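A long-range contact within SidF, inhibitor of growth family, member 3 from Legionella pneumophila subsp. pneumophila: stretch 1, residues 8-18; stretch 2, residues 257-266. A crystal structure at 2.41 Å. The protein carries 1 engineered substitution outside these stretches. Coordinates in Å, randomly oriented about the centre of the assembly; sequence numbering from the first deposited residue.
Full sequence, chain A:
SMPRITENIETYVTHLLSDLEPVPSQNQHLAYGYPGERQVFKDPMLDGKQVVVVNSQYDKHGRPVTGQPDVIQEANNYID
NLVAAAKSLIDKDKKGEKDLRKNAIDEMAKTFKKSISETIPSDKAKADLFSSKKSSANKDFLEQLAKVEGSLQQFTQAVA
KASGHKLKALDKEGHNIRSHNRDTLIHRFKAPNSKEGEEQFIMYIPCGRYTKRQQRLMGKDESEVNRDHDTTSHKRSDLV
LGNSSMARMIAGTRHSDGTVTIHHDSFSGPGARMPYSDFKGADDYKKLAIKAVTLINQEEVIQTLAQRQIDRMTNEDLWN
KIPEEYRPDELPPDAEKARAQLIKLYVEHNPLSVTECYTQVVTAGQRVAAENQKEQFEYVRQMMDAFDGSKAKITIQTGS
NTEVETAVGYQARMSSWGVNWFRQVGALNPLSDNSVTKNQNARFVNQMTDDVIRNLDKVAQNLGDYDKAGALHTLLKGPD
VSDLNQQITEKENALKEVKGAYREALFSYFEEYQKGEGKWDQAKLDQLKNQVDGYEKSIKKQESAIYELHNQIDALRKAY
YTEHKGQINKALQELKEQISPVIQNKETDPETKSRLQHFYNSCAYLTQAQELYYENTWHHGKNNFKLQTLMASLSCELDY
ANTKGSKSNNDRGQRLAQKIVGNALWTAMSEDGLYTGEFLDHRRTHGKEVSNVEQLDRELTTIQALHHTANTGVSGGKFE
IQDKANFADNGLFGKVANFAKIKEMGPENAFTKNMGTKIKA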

ATOM      1  N   ASN A   8      -0.495  18.364 -10.426  1.00 57.36           N
ATOM      2  CA  ASN A   8       0.799  17.832 -10.153  1.00 56.45           C
ATOM      3  C   ASN A   8       0.840  17.427  -8.670  1.00 53.89           C
ATOM      4  O   ASN A   8       0.348  18.158  -7.833  1.00 56.74           O
ATOM      5  CB  ASN A   8       1.803  18.920 -10.479  1.00 54.88           C
ATOM      6  CG  ASN A   8       3.180  18.554 -10.085  1.00 59.14           C
ATOM      7  OD1 ASN A   8       3.904  17.928 -10.855  1.00 67.41           O
ATOM      8  ND2 ASN A   8       3.559  18.907  -8.874  1.00 59.99           N
ATOM      9  N   ILE A   9       1.398  16.253  -8.363  1.00 51.69           N
ATOM     10  CA  ILE A   9       1.397  15.734  -7.011  1.00 48.55           C
ATOM     11  C   ILE A   9       2.066  16.730  -6.037  1.00 51.32           C
ATOM     12  O   ILE A   9       1.496  17.044  -4.983  1.00 48.36           O
ATOM     13  CB  ILE A   9       2.050  14.331  -6.981  1.00 48.41           C
ATOM     14  CG1 ILE A   9       1.182  13.305  -6.240  1.00 50.15           C
ATOM     15  CG2 ILE A   9       3.563  14.327  -6.677  1.00 42.43           C
ATOM     16  CD1 ILE A   9       0.583  13.701  -4.930  1.00 43.81           C
ATOM     17  N   GLU A  10       3.234  17.265  -6.409  1.00 49.69           N
ATOM     18  CA  GLU A  10       3.920  18.170  -5.541  1.00 53.25           C
ATOM     19  C   GLU A  10       3.068  19.394  -5.273  1.00 60.19           C
ATOM     20  O   GLU A  10       3.002  19.849  -4.107  1.00 63.47           O
ATOM     21  CB  GLU A  10       5.292  18.611  -6.079  1.00 55.79           C
ATOM     22  CG  GLU A  10       6.054  19.368  -5.001  1.00 61.14           C
ATOM     23  CD  GLU A  10       7.384  20.027  -5.425  1.00 76.16           C
ATOM     24  OE1 GLU A  10       7.713  21.132  -4.877  1.00 74.13           O
ATOM     25  OE2 GLU A  10       8.107  19.441  -6.279  1.00 81.99           O
ATOM     26  N   THR A  11       2.414  19.955  -6.302  1.00 55.80           N
ATOM     27  CA  THR A  11       1.683  21.189  -6.015  1.00 59.98           C
ATOM     28  C   THR A  11       0.486  20.843  -5.114  1.00 54.55           C
ATOM     29  O   THR A  11       0.239  21.479  -4.096  1.00 51.93           O
ATOM     30  CB  THR A  11       1.283  22.039  -7.248  1.00 66.94           C
ATOM     31  OG1 THR A  11      -0.046  21.699  -7.618  1.00 79.98           O
ATOM     32  CG2 THR A  11       2.219  21.860  -8.444  1.00 59.76           C
ATOM     33  N   TYR A  12      -0.231  19.797  -5.456  1.00 50.77           N
ATOM     34  CA  TYR A  12      -1.234  19.317  -4.526  1.00 50.13           C
ATOM     35  C   TYR A  12      -0.774  19.090  -3.067  1.00 48.56           C
ATOM     36  O   TYR A  12      -1.424  19.559  -2.126  1.00 51.26           O
ATOM     37  CB  TYR A  12      -1.907  18.086  -5.053  1.00 47.27           C
ATOM     38  CG  TYR A  12      -3.138  17.671  -4.291  1.00 49.50           C
ATOM     39  CD1 TYR A  12      -4.139  18.590  -3.919  1.00 54.70           C
ATOM     40  CD2 TYR A  12      -3.343  16.353  -3.992  1.00 48.05           C
ATOM     41  CE1 TYR A  12      -5.300  18.181  -3.251  1.00 50.42           C
ATOM     42  CE2 TYR A  12      -4.497  15.926  -3.353  1.00 48.96           C
ATOM     43  CZ  TYR A  12      -5.468  16.832  -2.984  1.00 53.41           C
ATOM     44  OH  TYR A  12      -6.574  16.343  -2.315  1.00 62.05           O
ATOM     45  N   VAL A  13       0.336  18.410  -2.860  1.00 44.86           N
ATOM     46  CA  VAL A  13       0.794  18.117  -1.487  1.00 43.75           C
ATOM     47  C   VAL A  13       1.090  19.432  -0.745  1.00 51.38           C
ATOM     48  O   VAL A  13       0.814  19.579   0.481  1.00 52.79           O
ATOM     49  CB  VAL A  13       2.054  17.255  -1.559  1.00 47.33           C
ATOM     50  CG1 VAL A  13       2.768  17.232  -0.231  1.00 44.95           C
ATOM     51  CG2 VAL A  13       1.728  15.839  -2.137  1.00 42.38           C
ATOM     52  N   THR A  14       1.613  20.405  -1.499  1.00 48.84           N
ATOM     53  CA  THR A  14       1.922  21.698  -0.964  1.00 50.86           C
ATOM     54  C   THR A  14       0.660  22.419  -0.532  1.00 56.06           C
ATOM     55  O   THR A  14       0.611  22.980   0.556  1.00 62.03           O
ATOM     56  CB  THR A  14       2.606  22.557  -2.015  1.00 53.03           C
ATOM     57  OG1 THR A  14       3.876  21.961  -2.341  1.00 52.16           O
ATOM     58  CG2 THR A  14       2.799  23.958  -1.477  1.00 51.36           C
ATOM     59  N   HIS A  15      -0.372  22.428  -1.362  1.00 57.03           N
ATOM     60  CA  HIS A  15      -1.627  23.035  -0.904  1.00 58.80           C
ATOM     61  C   HIS A  15      -2.167  22.365   0.338  1.00 56.94           C
ATOM     62  O   HIS A  15      -2.680  23.007   1.211  1.00 55.97           O
ATOM     63  CB  HIS A  15      -2.647  23.037  -2.016  1.00 61.51           C
ATOM     64  CG  HIS A  15      -2.422  24.122  -3.011  1.00 74.70           C
ATOM     65  ND1 HIS A  15      -3.086  25.305  -2.958  1.00 80.03           N
ATOM     66  CD2 HIS A  15      -1.525  24.214  -4.067  1.00 74.48           C
ATOM     67  CE1 HIS A  15      -2.657  26.093  -3.957  1.00 84.64           C
ATOM     68  NE2 HIS A  15      -1.694  25.425  -4.633  1.00 83.85           N
ATOM     69  N   LEU A  16      -1.995  21.048   0.426  1.00 55.00           N
ATOM     70  CA  LEU A  16      -2.547  20.256   1.502  1.00 50.76           C
ATOM     71  C   LEU A  16      -1.939  20.611   2.829  1.00 51.24           C
ATOM     72  O   LEU A  16      -2.566  20.430   3.836  1.00 52.82           O
ATOM     73  CB  LEU A  16      -2.328  18.761   1.236  1.00 42.70           C
ATOM     74  CG  LEU A  16      -3.380  18.167   0.320  1.00 42.26           C
ATOM     75  CD1 LEU A  16      -3.041  16.730  -0.192  1.00 41.13           C
ATOM     76  CD2 LEU A  16      -4.702  18.212   1.049  1.00 40.42           C
ATOM     77  N   LEU A  17      -0.708  21.084   2.825  1.00 53.05           N
ATOM     78  CA  LEU A  17      -0.006  21.375   4.050  1.00 52.68           C
ATOM     79  C   LEU A  17      -0.152  22.823   4.463  1.00 57.06           C
ATOM     80  O   LEU A  17       0.459  23.244   5.413  1.00 64.76           O
ATOM     81  CB  LEU A  17       1.474  21.014   3.897  1.00 53.38           C
ATOM     82  CG  LEU A  17       1.570  19.493   3.805  1.00 55.84           C
ATOM     83  CD1 LEU A  17       2.935  19.057   3.297  1.00 53.08           C
ATOM     84  CD2 LEU A  17       1.220  18.878   5.136  1.00 46.17           C
ATOM     85  N   SER A  18      -0.956  23.596   3.756  1.00 60.96           N
ATOM     86  CA  SER A  18      -1.038  25.035   4.037  1.00 64.95           C
ATOM     87  C   SER A  18      -2.255  25.327   4.934  1.00 69.51           C
ATOM     88  O   SER A  18      -2.787  24.407   5.593  1.00 63.17           O
ATOM     89  CB  SER A  18      -1.116  25.843   2.724  1.00 64.48           C
ATOM     90  OG  SER A  18      -2.324  25.543   2.032  1.00 61.41           O
ATOM     91  N   ASP A 257       9.705  28.012   4.305  1.00 73.10           N
ATOM     92  CA  ASP A 257       8.899  28.838   3.386  1.00 77.76           C
ATOM     93  C   ASP A 257       7.614  28.114   2.906  1.00 78.55           C
ATOM     94  O   ASP A 257       6.824  28.672   2.141  1.00 80.95           O
ATOM     95  CB  ASP A 257       9.754  29.363   2.198  1.00 74.27           C
ATOM     96  CG  ASP A 257      10.251  28.231   1.274  1.00 77.70           C
ATOM     97  OD1 ASP A 257       9.775  27.075   1.436  1.00 77.89           O
ATOM     98  OD2 ASP A 257      11.119  28.468   0.391  1.00 72.09           O
ATOM     99  N   GLY A 258       7.410  26.862   3.326  1.00 76.23           N
ATOM    100  CA  GLY A 258       6.203  26.124   2.903  1.00 68.96           C
ATOM    101  C   GLY A 258       6.301  25.385   1.565  1.00 64.95           C
ATOM    102  O   GLY A 258       5.294  24.901   1.038  1.00 66.74           O
ATOM    103  N   THR A 259       7.501  25.258   1.019  1.00 60.88           N
ATOM    104  CA  THR A 259       7.697  24.310  -0.085  1.00 59.85           C
ATOM    105  C   THR A 259       7.956  22.907   0.446  1.00 59.57           C
ATOM    106  O   THR A 259       8.113  22.693   1.646  1.00 60.06           O
ATOM    107  CB  THR A 259       8.856  24.722  -1.011  1.00 57.15           C
ATOM    108  OG1 THR A 259      10.028  24.963  -0.218  1.00 56.82           O
ATOM    109  CG2 THR A 259       8.442  25.964  -1.794  1.00 55.33           C
ATOM    110  N   VAL A 260       8.062  21.957  -0.462  1.00 56.84           N
ATOM    111  CA  VAL A 260       8.092  20.603  -0.059  1.00 55.70           C
ATOM    112  C   VAL A 260       9.179  19.862  -0.812  1.00 57.42           C
ATOM    113  O   VAL A 260       9.384  20.124  -1.979  1.00 58.99           O
ATOM    114  CB  VAL A 260       6.710  20.021  -0.344  1.00 57.63           C
ATOM    115  CG1 VAL A 260       6.793  18.631  -0.864  1.00 52.17           C
ATOM    116  CG2 VAL A 260       5.858  20.127   0.902  1.00 59.80           C
ATOM    117  N   THR A 261       9.895  18.966  -0.130  1.00 52.75           N
ATOM    118  CA  THR A 261      10.647  17.924  -0.825  1.00 52.29           C
ATOM    119  C   THR A 261       9.989  16.580  -0.442  1.00 50.28           C
ATOM    120  O   THR A 261       9.713  16.321   0.736  1.00 47.29           O
ATOM    121  CB  THR A 261      12.122  17.966  -0.377  1.00 55.03           C
ATOM    122  OG1 THR A 261      12.646  19.265  -0.682  1.00 66.02           O
ATOM    123  CG2 THR A 261      12.976  16.916  -1.059  1.00 52.50           C
ATOM    124  N   ILE A 262       9.793  15.722  -1.428  1.00 49.49           N
ATOM    125  CA  ILE A 262       9.085  14.493  -1.277  1.00 48.92           C
ATOM    126  C   ILE A 262      10.125  13.405  -1.171  1.00 53.16           C
ATOM    127  O   ILE A 262      10.917  13.268  -2.079  1.00 59.88           O
ATOM    128  CB  ILE A 262       8.116  14.285  -2.466  1.00 49.14           C
ATOM    129  CG1 ILE A 262       6.931  15.279  -2.361  1.00 45.67           C
ATOM    130  CG2 ILE A 262       7.523  12.890  -2.420  1.00 45.14           C
ATOM    131  CD1 ILE A 262       5.935  15.188  -3.495  1.00 45.12           C
ATOM    132  N   HIS A 263      10.158  12.652  -0.061  1.00 49.22           N
ATOM    133  CA  HIS A 263      11.153  11.572   0.115  1.00 44.54           C
ATOM    134  C   HIS A 263      10.584  10.203  -0.181  1.00 42.22           C
ATOM    135  O   HIS A 263      11.328   9.239  -0.270  1.00 42.97           O
ATOM    136  CB  HIS A 263      11.784  11.566   1.529  1.00 43.27           C
ATOM    137  CG  HIS A 263      12.163  12.933   2.034  1.00 51.50           C
ATOM    138  ND1 HIS A 263      13.173  13.677   1.484  1.00 50.31           N
ATOM    139  CD2 HIS A 263      11.616  13.714   3.058  1.00 55.61           C
ATOM    140  CE1 HIS A 263      13.267  14.848   2.131  1.00 51.35           C
ATOM    141  NE2 HIS A 263      12.311  14.882   3.083  1.00 56.18           N
ATOM    142  N   HIS A 264       9.275  10.088  -0.329  1.00 38.53           N
ATOM    143  CA  HIS A 264       8.663   8.802  -0.662  1.00 37.07           C
ATOM    144  C   HIS A 264       7.316   8.998  -1.298  1.00 38.41           C
ATOM    145  O   HIS A 264       6.481   9.827  -0.852  1.00 40.57           O
ATOM    146  CB  HIS A 264       8.537   7.927   0.575  1.00 38.42           C
ATOM    147  CG  HIS A 264       7.908   6.577   0.315  1.00 39.84           C
ATOM    148  ND1 HIS A 264       8.573   5.573  -0.279  1.00 40.90           N
ATOM    149  CD2 HIS A 264       6.654   6.085   0.619  1.00 39.46           C
ATOM    150  CE1 HIS A 264       7.797   4.496  -0.378  1.00 37.86           C
ATOM    151  NE2 HIS A 264       6.612   4.802   0.178  1.00 43.80           N
ATOM    152  N   ASP A 265       7.069   8.175  -2.303  1.00 39.22           N
ATOM    153  CA  ASP A 265       5.878   8.226  -3.103  1.00 38.21           C
ATOM    154  C   ASP A 265       5.552   6.781  -3.618  1.00 37.75           C
ATOM    155  O   ASP A 265       6.245   6.258  -4.506  1.00 34.92           O
ATOM    156  CB  ASP A 265       6.124   9.199  -4.253  1.00 37.14           C
ATOM    157  CG  ASP A 265       4.901   9.310  -5.191  1.00 41.89           C
ATOM    158  OD1 ASP A 265       4.041   8.362  -5.208  1.00 39.13           O
ATOM    159  OD2 ASP A 265       4.777  10.362  -5.875  1.00 45.11           O
ATOM    160  N   SER A 266       4.544   6.133  -3.034  1.00 36.73           N
ATOM    161  CA  SER A 266       4.190   4.785  -3.406  1.00 34.33           C
ATOM    162  C   SER A 266       2.742   4.556  -3.059  1.00 38.10           C
ATOM    163  O   SER A 266       1.986   5.536  -2.821  1.00 34.33           O
ATOM    164  CB  SER A 266       5.098   3.767  -2.716  1.00 37.72           C
ATOM    165  OG  SER A 266       4.841   3.597  -1.328  1.00 41.36           O
TER

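No hydrogen bond joins these two stretches, although they meet across at least 243 positions of sequence. The helix of residues 9-16 lies across the strand that begins at Val260 with its axis 9.2 Å away at closest approach, and the two N-to-C directions differ by 115°. What holds this face together is packing: a small patch, 344 Å² counted over both sides, built around branched aliphatic side chains, with substantial shares from Glu10 and Thr14.

The strand contributes by alternation. Val260 and Ile262 point their CA-to-CB bonds toward the helix, while Thr261 between them points away. Val260 is the centre of the patch, with 83 Å² covered, more than any other residue here. Its CG2 lies 3.9 Å from CD1 of Leu17, and its CG1 lies 4.3 Å from CG1 of Val13. Its chi1 of 141° sits between wells, so this most heavily covered residue is not in a standard rotamer.

The helix answers with a spacing of four. Ile9, Val13 and Leu17, the last just past the helix end, all point toward the strand, one helical turn apart. Ile262 reaches into the earlier part of this row in an extended m, t conformation: its CD1 is 4.1 Å from CG2 of Ile9 and 4.5 Å from CG2 of Val13. The same CD1 also comes within 4.1 Å of the CA of Glu10, so the tip of the isoleucine rests against helix backbone as well as side chains. Val13 thus touches both strand residues, Ile9 serves Ile262, and Leu17 serves Val260.

The two stretches diverge along the contact. The CA atoms of Thr14 and Val260 are 6.3 Å apart, whereas those of Ile9 and Asp265 are 9.6 Å apart. Asp265 touches the helix only through Ile9, with CG2 of Ile9 4.2 Å from OD2 of Asp265, whose carboxylate oxygens are hydrogen-bonded elsewhere in the structure.

Polar residues join the packing without hydrogen-bonding across it. Thr14 settles its hydroxyl within its own helix, OG1 donating to the carbonyl O of Glu10 at 2.9 Å. Its CG2 then lies 3.7 Å from the carbonyl O of Gly258, and its OG1 is 4.0 Å from CB of Val260. Glu10 starts out sideways, but its extended side chain comes nearer the strand: its CG is 4.3 Å from CG1 of Val260. Its OE1 lies 3.5 Å from the carbonyl O of Val260, yet both atoms are acceptors, so proximity buys no bond.

Gly258 owes nothing to crowding by the helix, since an ideal CB would find no atom of that stretch within 5.5 Å. Its backbone angles of 86/12 would instead jam a CB against the carbonyl O of Asp257. The turn is tied locally, with Asp257 OD1 accepting from Thr259 N at 2.9 Å and from Thr259 OG1 at 2.7 Å.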